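Acarbose Kinase Mak1 (Uncultured bacterium, PDB 6WB4) is a pfkB-family carbohydrate kinase that probably transfers phosphate from ATP to the antidiabetic drug acarbose, conferring microbial resistance to it. Local coordinates at residues B[63-66]-B[67-71]; B[215-218]-B[219-223]; B[40-43]-B[44-48]. All blocks are in the same frame, centred on the assembly; numbering follows the deposited sequence.

Contact 1 of 3, residues B[63-66]-B[67-71]. With CA (calcium ion), chain J.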
loop_
_atom_site.group_PDB
_atom_site.type_symbol
_atom_site.label_atom_id
_atom_site.label_comp_id
_atom_site.label_asym_id
_atom_site.label_seq_id
_atom_site.Cartn_x
_atom_site.Cartn_y
_atom_site.Cartn_z
ATOM N N THR B 63 1.452 -10.193 12.405
ATOM C CA THR B 63 1.865 -9.866 13.757
ATOM C C THR B 63 1.068 -10.628 14.821
ATOM O O THR B 63 1.652 -11.232 15.751
ATOM C CB THR B 63 1.730 -8.349 13.982
ATOM O OG1 THR B 63 2.523 -7.665 13.006
ATOM C CG2 THR B 63 2.177 -7.953 15.379
ATOM N N GLY B 64 -0.253 -10.579 14.718
ATOM C CA GLY B 64 -1.074 -11.387 15.608
ATOM C C GLY B 64 -1.457 -12.649 14.857
ATOM O O GLY B 64 -1.526 -13.745 15.387
ATOM N N ASN B 65 -1.622 -12.461 13.558
ATOM C CA ASN B 65 -2.140 -13.465 12.660
ATOM C C ASN B 65 -1.253 -14.694 12.465
ATOM O O ASN B 65 -1.746 -15.807 12.316
ATOM C CB ASN B 65 -2.408 -12.785 11.311
ATOM C CG ASN B 65 -2.927 -13.737 10.275
ATOM O OD1 ASN B 65 -3.997 -14.322 10.428
ATOM N ND2 ASN B 65 -2.172 -13.895 9.197
ATOM N N GLY B 66 0.055 -14.505 12.488
ATOM C CA GLY B 66 0.958 -15.619 12.281
ATOM C C GLY B 66 0.823 -16.713 13.314
ATOM O O GLY B 66 0.735 -17.892 12.960
ATOM N N VAL B 67 0.786 -16.320 14.589
ATOM C CA VAL B 67 0.668 -17.269 15.692
ATOM C C VAL B 67 -0.642 -18.056 15.633
ATOM O O VAL B 67 -0.635 -19.286 15.766
ATOM C CB VAL B 67 0.783 -16.567 17.044
ATOM C CG1 VAL B 67 0.511 -17.551 18.168
ATOM C CG2 VAL B 67 2.172 -15.945 17.193
ATOM N N ALA B 68 -1.750 -17.355 15.401
ATOM C CA ALA B 68 -3.054 -18.012 15.294
ATOM C C ALA B 68 -3.067 -19.060 14.180
ATOM O O ALA B 68 -3.621 -20.154 14.346
ATOM C CB ALA B 68 -4.153 -16.985 15.059
ATOM N N LEU B 69 -2.454 -18.716 13.050
ATOM C CA LEU B 69 -2.391 -19.601 11.891
ATOM C C LEU B 69 -1.524 -20.829 12.161
ATOM O O LEU B 69 -1.909 -21.954 11.830
ATOM C CB LEU B 69 -1.841 -18.845 10.683
ATOM C CG LEU B 69 -2.762 -18.017 9.791
ATOM C CD1 LEU B 69 -1.910 -17.189 8.843
ATOM C CD2 LEU B 69 -3.700 -18.939 8.988
ATOM N N GLY B 70 -0.361 -20.606 12.768
ATOM C CA GLY B 70 0.535 -21.690 13.135
ATOM C C GLY B 70 -0.131 -22.712 14.044
ATOM O O GLY B 70 -0.025 -23.921 13.829
ATOM N N VAL B 71 -0.822 -22.212 15.060
ATOM C CA VAL B 71 -1.540 -23.051 16.003
ATOM C C VAL B 71 -2.654 -23.850 15.324
ATOM O O VAL B 71 -2.826 -25.054 15.567
ATOM C CB VAL B 71 -2.142 -22.198 17.133
ATOM C CG1 VAL B 71 -3.112 -23.025 17.956
ATOM C CG2 VAL B 71 -1.030 -21.634 18.015
HETATM CA CA CA J . 2.597 -11.764 18.124
HETATM O O HOH W 1 1.998 -13.839 14.795
HETATM O O HOH W 2 3.888 -10.052 18.639
HETATM O O HOH W 3 4.460 -13.293 17.995
#
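The carboxamide of Asn65 meets Leu69 one turn further along the helix, where the methyl CD1 rises on one side of the amide plane. It stands towards the nitrogen end, with CD1 3.3 Å from Asn65 ND2 and 3.9 Å from Asn65 OD1. The same nitrogen gives a weak hydrogen bond to Gly61 O, and His304 touches both Asn65 and Leu69. Asn65 holds CG anti to its own N (chi1 179°), beside its carbonyl carbon, and from there the amide passes slantwise by the leucine. A short, flat amide suits this place, because its plane can take a methyl group while its nitrogen still reaches the carbonyl of Gly61, if only weakly. The backbone binds the turn through the i+4 to i bonds of an alpha helix: Leu69 N gives a bond of 3.1 Å to Asn65 O, and Gly70 N one of 2.9 Å to Gly66 O. Gly66 and Gly70 carry no side chains, which keeps this buried part of the helix slim, whereas Val67 and Ala68 turn their small apolar groups to Val28 of strand 24-29. Before the helix, Thr63 O binds a calcium ion at 2.6 Å, which also binds two waters. Another water accepts from Val67 N at 2.8 Å and makes a weak bond to Thr63 O, so that the first turn is tied through solvent to the metal-binding carbonyl. Thr63 also touches the bound sugar. Thr63, which follows strand 57-60 and leads into the helix, is part of the glycan pocket, so this stretch joins the substrate site of a pfkB-family carbohydrate kinase to a buried helix.

Contact 2 of 3, residues B[215-218]-B[219-223]; sequences VADV and FARGR
Val215 and Phe219 lie side by side on the inner flank of helix 211-221, the crossover helix of a beta-alpha-beta unit that joins the parallel strands 200-204 and 226-230. This is the tight part of the contact. Val215 CG1 is 3.6 Å from Phe219 CE2, the methyl meeting the ring at a slant. Phe219 sets CG beside its own N (chi1 -70°), and this lays the ring back along the helix to the valine. With Val218, it also packs on Ala224 and on Val227 of strand 226-230. Branched and aromatic residues suit this flank, since their broad apolar surfaces can pack against the strand beneath. Three main-chain bonds hold the turn: Phe219 N to Val215 O at 3.1 Å, Ala220 N to Ala216 O at 3.0 Å, and Arg221 N to Asp217 O at 3.0 Å. The solvent side is looser. Ala216 and Ala220 face solvent with a methyl each, small groups that suit an exposed helix surface. Asp217 is bound through OD2 to the hydroxyl of Tyr196, a residue that also touches Arg221. Gly222 is the first residue to leave helical angles, and Arg223 beyond it makes a salt bridge with Asp199. Aspartate and arginine one turn apart remain short of a salt bridge themselves. Their planes are 22° apart, yet Asp217 OD1 meets the aliphatic part of the arginine, at Arg221 CD, while Arg221 NE stays 4.4 Å from Asp217 OD1.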
loop_
_atom_site.group_PDB
_atom_site.type_symbol
_atom_site.label_atom_id
_atom_site.label_comp_id
_atom_site.label_asym_id
_atom_site.label_seq_id
_atom_site.Cartn_x
_atom_site.Cartn_y
_atom_site.Cartn_z
ATOM N N VAL B 215 17.816 -10.992 30.651
ATOM C CA VAL B 215 17.179 -12.210 31.139
ATOM C C VAL B 215 17.108 -12.235 32.663
ATOM O O VAL B 215 16.052 -12.513 33.242
ATOM C CB VAL B 215 17.920 -13.484 30.668
ATOM C CG1 VAL B 215 17.355 -14.705 31.373
ATOM C CG2 VAL B 215 17.820 -13.651 29.160
ATOM N N ALA B 216 18.232 -11.920 33.304
ATOM C CA ALA B 216 18.322 -11.909 34.765
ATOM C C ALA B 216 17.321 -10.922 35.335
ATOM O O ALA B 216 16.627 -11.204 36.316
ATOM C CB ALA B 216 19.720 -11.568 35.207
ATOM N N ASP B 217 17.263 -9.756 34.709
ATOM C CA ASP B 217 16.294 -8.746 35.072
ATOM C C ASP B 217 14.865 -9.282 34.966
ATOM O O ASP B 217 14.050 -9.053 35.856
ATOM C CB ASP B 217 16.463 -7.515 34.179
ATOM C CG ASP B 217 15.451 -6.437 34.482
ATOM O OD1 ASP B 217 15.345 -6.027 35.656
ATOM O OD2 ASP B 217 14.748 -6.013 33.540
ATOM N N VAL B 218 14.574 -10.014 33.889
ATOM C CA VAL B 218 13.224 -10.543 33.663
ATOM C C VAL B 218 12.764 -11.520 34.758
ATOM O O VAL B 218 11.626 -11.445 35.215
ATOM C CB VAL B 218 13.129 -11.234 32.278
ATOM C CG1 VAL B 218 11.833 -12.044 32.136
ATOM C CG2 VAL B 218 13.241 -10.201 31.165
ATOM N N PHE B 219 13.649 -12.413 35.188
ATOM C CA PHE B 219 13.345 -13.339 36.278
ATOM C C PHE B 219 13.265 -12.661 37.649
ATOM O O PHE B 219 12.516 -13.096 38.527
ATOM C CB PHE B 219 14.382 -14.458 36.326
ATOM C CG PHE B 219 14.287 -15.406 35.177
ATOM C CD1 PHE B 219 13.052 -15.831 34.720
ATOM C CD2 PHE B 219 15.429 -15.886 34.560
ATOM C CE1 PHE B 219 12.954 -16.704 33.663
ATOM C CE2 PHE B 219 15.341 -16.765 33.509
ATOM C CZ PHE B 219 14.101 -17.176 33.057
ATOM N N ALA B 220 14.077 -11.629 37.847
ATOM C CA ALA B 220 14.099 -10.898 39.113
ATOM C C ALA B 220 12.810 -10.118 39.325
ATOM O O ALA B 220 12.257 -10.096 40.421
ATOM C CB ALA B 220 15.298 -9.959 39.173
ATOM N N ARG B 221 12.350 -9.454 38.272
ATOM C CA ARG B 221 11.225 -8.542 38.393
ATOM C C ARG B 221 9.918 -9.123 37.852
ATOM O O ARG B 221 8.870 -8.491 37.969
ATOM C CB ARG B 221 11.556 -7.232 37.669
ATOM C CG ARG B 221 12.706 -6.449 38.301
ATOM C CD ARG B 221 12.930 -5.108 37.622
ATOM N NE ARG B 221 11.705 -4.318 37.527
ATOM C CZ ARG B 221 11.331 -3.405 38.418
ATOM N NH1 ARG B 221 12.097 -3.156 39.472
ATOM N NH2 ARG B 221 10.198 -2.735 38.249
ATOM N N GLY B 222 9.973 -10.329 37.286
ATOM C CA GLY B 222 8.810 -10.905 36.621
ATOM C C GLY B 222 8.458 -12.344 36.959
ATOM O O GLY B 222 9.183 -13.010 37.697
ATOM N N ARG B 223 7.365 -12.842 36.380
ATOM C CA ARG B 223 6.863 -14.178 36.717
ATOM C C ARG B 223 7.253 -15.260 35.714
ATOM O O ARG B 223 6.827 -16.403 35.846
ATOM C CB ARG B 223 5.339 -14.148 36.833
ATOM C CG ARG B 223 4.646 -13.803 35.528
ATOM C CD ARG B 223 3.130 -13.879 35.647
ATOM N NE ARG B 223 2.657 -15.253 35.777
ATOM C CZ ARG B 223 2.154 -15.749 36.905
ATOM N NH1 ARG B 223 2.064 -14.978 37.981
ATOM N NH2 ARG B 223 1.743 -17.010 36.961
#

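Contact 3 of 3, residues B[40-43]-B[44-48]; sequences VKSL and PLPVV
Ser42 has chi1 near 77°, which sets OG between its own N and carbonyl carbon, within bonding distance of Pro44 two residues on. The hydroxyl gives its proton to Pro44 O, with Ser42 OG 2.8 Å from that oxygen and approaching 24° off the carbonyl plane. Between them lies a type VIb turn: the peptide bond before Pro44 is cis, the backbone angles of Leu43 and Pro44 are extended, and Ser42 CA comes within 5.5 Å of Leu45 CA. Proline suits this corner because it accepts a cis bond far more readily than other residues do. Turns of this class lack the usual main-chain bond, and here the serine side chain makes a link instead, aided by a CA-H...O contact from Leu45 to Ser42 O. The turn also brings Leu43 and Leu45 side by side, pointing the same way, with CD2 of Leu43 3.7 Å from CD2 of Leu45. Val40 adds a more distant methyl contact to Leu45. This loop leaves strand 34-39 of the small four-stranded sheet, which probably corresponds to the lid of pfkB-family kinases, and leads to strand 51-52. Leu45 and Val48 pack on Met127 of the second subunit, so these two apolar residues of the loop meet an apolar partner across the subunit interface. Lys41, which also touches a crystal neighbour, lays its methylene chain obliquely across the ring of Pro46, and both touch Met51; Lys41 CD stands 3.6 Å from Pro46 CG.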
loop_
_atom_site.group_PDB
_atom_site.type_symbol
_atom_site.label_atom_id
_atom_site.label_comp_id
_atom_site.label_asym_id
_atom_site.label_seq_id
_atom_site.Cartn_x
_atom_site.Cartn_y
_atom_site.Cartn_z
ATOM N N VAL B 40 10.153 -4.033 -4.746
ATOM C CA VAL B 40 10.989 -2.966 -5.310
ATOM C C VAL B 40 12.356 -3.434 -5.796
ATOM O O VAL B 40 12.847 -4.484 -5.381
ATOM C CB VAL B 40 11.215 -1.816 -4.293
ATOM C CG1 VAL B 40 9.887 -1.239 -3.829
ATOM C CG2 VAL B 40 12.069 -2.281 -3.109
ATOM N N LYS B 41 12.958 -2.633 -6.678
ATOM C CA LYS B 41 14.249 -2.947 -7.286
ATOM C C LYS B 41 15.348 -3.096 -6.230
ATOM O O LYS B 41 16.074 -4.087 -6.228
ATOM C CB LYS B 41 14.630 -1.876 -8.322
ATOM C CG LYS B 41 15.972 -2.125 -9.028
ATOM C CD LYS B 41 16.655 -0.832 -9.525
ATOM C CE LYS B 41 15.914 -0.172 -10.698
ATOM N NZ LYS B 41 16.069 -0.932 -11.982
ATOM N N SER B 42 15.470 -2.125 -5.328
ATOM C CA SER B 42 16.516 -2.193 -4.312
ATOM C C SER B 42 16.246 -1.337 -3.080
ATOM O O SER B 42 15.492 -0.366 -3.130
ATOM C CB SER B 42 17.856 -1.771 -4.916
ATOM O OG SER B 42 17.928 -0.361 -5.052
ATOM N N LEU B 43 16.882 -1.713 -1.976
ATOM C CA LEU B 43 16.900 -0.900 -0.763
ATOM C C LEU B 43 18.357 -0.630 -0.404
ATOM O O LEU B 43 19.095 -1.559 -0.075
ATOM C CB LEU B 43 16.179 -1.608 0.381
ATOM C CG LEU B 43 14.652 -1.583 0.342
ATOM C CD1 LEU B 43 14.070 -2.354 1.522
ATOM C CD2 LEU B 43 14.156 -0.146 0.342
ATOM N N PRO B 44 18.785 0.641 -0.451
ATOM C CA PRO B 44 18.021 1.884 -0.611
ATOM C C PRO B 44 17.393 2.082 -1.990
ATOM O O PRO B 44 17.856 1.532 -2.992
ATOM C CB PRO B 44 19.073 2.964 -0.351
ATOM C CG PRO B 44 20.334 2.356 -0.834
ATOM C CD PRO B 44 20.238 0.886 -0.514
ATOM N N LEU B 45 16.321 2.864 -2.010
ATOM C CA LEU B 45 15.542 3.121 -3.214
ATOM C C LEU B 45 16.311 3.874 -4.299
ATOM O O LEU B 45 17.017 4.845 -4.012
ATOM C CB LEU B 45 14.281 3.904 -2.848
ATOM C CG LEU B 45 13.302 3.169 -1.927
ATOM C CD1 LEU B 45 12.058 4.006 -1.673
ATOM C CD2 LEU B 45 12.932 1.804 -2.492
ATOM N N PRO B 46 16.161 3.418 -5.556
ATOM C CA PRO B 46 16.648 4.089 -6.767
ATOM C C PRO B 46 16.205 5.545 -6.838
ATOM O O PRO B 46 15.178 5.907 -6.262
ATOM C CB PRO B 46 16.018 3.272 -7.894
ATOM C CG PRO B 46 15.863 1.908 -7.311
ATOM C CD PRO B 46 15.515 2.130 -5.866
ATOM N N VAL B 47 16.973 6.366 -7.542
ATOM C CA VAL B 47 16.738 7.804 -7.558
ATOM C C VAL B 47 15.798 8.261 -8.679
ATOM O O VAL B 47 16.228 8.610 -9.779
ATOM C CB VAL B 47 18.085 8.563 -7.653
ATOM C CG1 VAL B 47 18.821 8.499 -6.326
ATOM C CG2 VAL B 47 18.955 8.006 -8.787
ATOM N N VAL B 48 14.502 8.250 -8.392
ATOM C CA VAL B 48 13.507 8.652 -9.379
ATOM C C VAL B 48 12.261 9.268 -8.727
ATOM O O VAL B 48 11.981 9.027 -7.555
ATOM C CB VAL B 48 13.098 7.450 -10.263
ATOM C CG1 VAL B 48 12.146 6.529 -9.516
ATOM C CG2 VAL B 48 12.484 7.925 -11.568
#

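In the fold
Contact 1 is buried near the middle of the chain, contact 2 is partly buried on the flank of the large sheet, and contact 3 lies at the surface by the second subunit. Contacts 1 and 2 each lie largely on one helix, 65-73 and 211-221, and each is held by its own main-chain bonds, but the first combines glycines with a calcium ion, water and sugar, whereas the second divides into apolar and charged sides. Contact 3, in a loop of the smaller sheet, relies on a cis-proline and a side-chain hydroxyl. None touches another: nearest atoms are about 17 Å apart between contacts 1 and 3, and about 30 Å between contacts 2 and 3.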